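Local structure of NudC domain-containing protein 2 (2RH0) at residues T13-Q17 against I27-V31. The protein may regulate the LIS1/dynein pathway by stabilising LIS1 together with the Hsp90 chaperone, and interacts with LIS1. Residues are numbered along the deposited sequence.
Sequences TPWGQ and IEVQV
A tight turn at T13-G16, held by a T13 N to G16 O hydrogen bond (2.8 Å) and a weak return from G16 N to T13 O (3.4 Å), leads into an antiparallel hairpin with I27-Q30. T13 (chi1 p) suits it: OG1 accepts a weak bond from G16 N (2.9 Å). Q17 and E28 form the hydrogen-bonded pair: E28 N to Q17 O is 2.8 Å, Q17 N to E28 O 3.1 Å. At the next, non-hydrogen-bonded pair, G16 faces V29 with CA atoms 4.9 Å apart; Q30 N then reaches W15 O at 2.8 Å. At phi/psi 162/-122 only glycine fits G16: a CB would strike E28 O and jam against W15 O. W15 (chi1 36°, chi2 -102°) brings CH2 3.6 Å from I27 CG2 and CE3 3.9 Å from V29 CG2, apolar partners suiting this buried side. Polar Q17 (p, t) and E28 (m, t) lie side by side on the other, partly exposed face, OE1 to OE1 3.6 Å; E28 OE2 is hydrogen-bonded to Y19 OH. In this p23-like CS domain, strand 56-62 packs against W15, I27 and V29; W15 NE1 is hydrogen-bonded to Y105 OH of the second subunit, rings edge-to-face, and a strand of that subunit pairs antiparallel with I27-Q30, continuing the sheet.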
loop_
_atom_site.group_PDB
_atom_site.type_symbol
_atom_site.label_atom_id
_atom_site.label_comp_id
_atom_site.label_asym_id
_atom_site.label_seq_id
_atom_site.Cartn_x
_atom_site.Cartn_y
_atom_site.Cartn_z
ATOM N N THR A 13 -6.776 -8.312 -1.982
ATOM C CA THR A 13 -7.577 -9.529 -1.765
ATOM C C THR A 13 -8.925 -9.004 -1.297
ATOM O O THR A 13 -9.045 -7.797 -1.059
ATOM C CB THR A 13 -6.985 -10.415 -0.635
ATOM O OG1 THR A 13 -7.091 -9.689 0.595
ATOM C CG2 THR A 13 -5.500 -10.814 -0.898
ATOM N N PRO A 14 -9.940 -9.873 -1.196
ATOM C CA PRO A 14 -11.244 -9.435 -0.711
ATOM C C PRO A 14 -11.242 -8.882 0.714
ATOM O O PRO A 14 -12.075 -8.035 1.009
ATOM C CB PRO A 14 -12.105 -10.689 -0.794
ATOM C CG PRO A 14 -11.416 -11.580 -1.745
ATOM C CD PRO A 14 -9.951 -11.285 -1.588
ATOM N N TRP A 15 -10.309 -9.322 1.573
ATOM C CA TRP A 15 -10.228 -8.855 2.992
ATOM C C TRP A 15 -9.134 -7.877 3.249
ATOM O O TRP A 15 -9.035 -7.371 4.354
ATOM C CB TRP A 15 -10.072 -10.026 4.003
ATOM C CG TRP A 15 -9.253 -11.104 3.490
ATOM C CD1 TRP A 15 -9.697 -12.288 2.994
ATOM C CD2 TRP A 15 -7.821 -11.103 3.325
ATOM N NE1 TRP A 15 -8.635 -13.038 2.539
ATOM C CE2 TRP A 15 -7.472 -12.340 2.740
ATOM C CE3 TRP A 15 -6.801 -10.184 3.634
ATOM C CZ2 TRP A 15 -6.152 -12.682 2.446
ATOM C CZ3 TRP A 15 -5.483 -10.518 3.325
ATOM C CH2 TRP A 15 -5.167 -11.753 2.738
ATOM N N GLY A 16 -8.292 -7.611 2.257
ATOM C CA GLY A 16 -7.232 -6.632 2.419
ATOM C C GLY A 16 -6.129 -6.751 1.383
ATOM O O GLY A 16 -6.396 -6.643 0.194
ATOM N N GLN A 17 -4.881 -6.953 1.823
ATOM C CA GLN A 17 -3.780 -7.093 0.895
ATOM C C GLN A 17 -2.606 -7.796 1.536
ATOM O O GLN A 17 -2.548 -7.948 2.779
ATOM C CB GLN A 17 -3.359 -5.743 0.344
ATOM C CG GLN A 17 -2.915 -4.727 1.370
ATOM C CD GLN A 17 -2.677 -3.295 0.810
ATOM O OE1 GLN A 17 -2.045 -2.501 1.468
ATOM N NE2 GLN A 17 -3.187 -2.982 -0.375
ATOM N N ILE A 27 0.700 -9.604 5.780
ATOM C CA ILE A 27 -0.716 -9.853 5.500
ATOM C C ILE A 27 -1.490 -8.837 6.288
ATOM O O ILE A 27 -1.422 -8.839 7.506
ATOM C CB ILE A 27 -1.200 -11.299 5.900
ATOM C CG1 ILE A 27 -0.196 -12.360 5.431
ATOM C CG2 ILE A 27 -2.630 -11.575 5.326
ATOM C CD1 ILE A 27 -0.518 -13.758 5.924
ATOM N N GLU A 28 -2.222 -7.961 5.595
ATOM C CA GLU A 28 -3.065 -6.983 6.236
ATOM C C GLU A 28 -4.529 -7.300 6.019
ATOM O O GLU A 28 -5.025 -7.265 4.895
ATOM C CB GLU A 28 -2.713 -5.566 5.708
ATOM C CG GLU A 28 -1.233 -5.213 5.964
ATOM C CD GLU A 28 -0.880 -3.804 5.642
ATOM O OE1 GLU A 28 -1.700 -3.121 4.997
ATOM O OE2 GLU A 28 0.231 -3.393 6.040
ATOM N N VAL A 29 -5.235 -7.579 7.107
ATOM C CA VAL A 29 -6.620 -8.062 7.063
ATOM C C VAL A 29 -7.540 -7.029 7.698
ATOM O O VAL A 29 -7.421 -6.766 8.869
ATOM C CB VAL A 29 -6.723 -9.426 7.804
ATOM C CG1 VAL A 29 -8.121 -10.079 7.658
ATOM C CG2 VAL A 29 -5.601 -10.365 7.316
ATOM N N GLN A 30 -8.412 -6.392 6.914
ATOM C CA GLN A 30 -9.385 -5.462 7.465
ATOM C C GLN A 30 -10.364 -6.177 8.376
ATOM O O GLN A 30 -10.835 -7.260 8.068
ATOM C CB GLN A 30 -10.154 -4.751 6.352
ATOM C CG GLN A 30 -9.268 -3.803 5.529
ATOM C CD GLN A 30 -8.763 -2.634 6.341
ATOM O OE1 GLN A 30 -9.548 -1.979 7.035
ATOM N NE2 GLN A 30 -7.452 -2.363 6.272
ATOM N N VAL A 31 -10.613 -5.598 9.539
ATOM C CA VAL A 31 -11.571 -6.166 10.476
ATOM C C VAL A 31 -12.562 -5.073 10.885
ATOM O O VAL A 31 -12.280 -3.883 10.692
ATOM C CB VAL A 31 -10.864 -6.829 11.704
ATOM C CG1 VAL A 31 -9.986 -7.972 11.223
ATOM C CG2 VAL A 31 -10.036 -5.821 12.527
#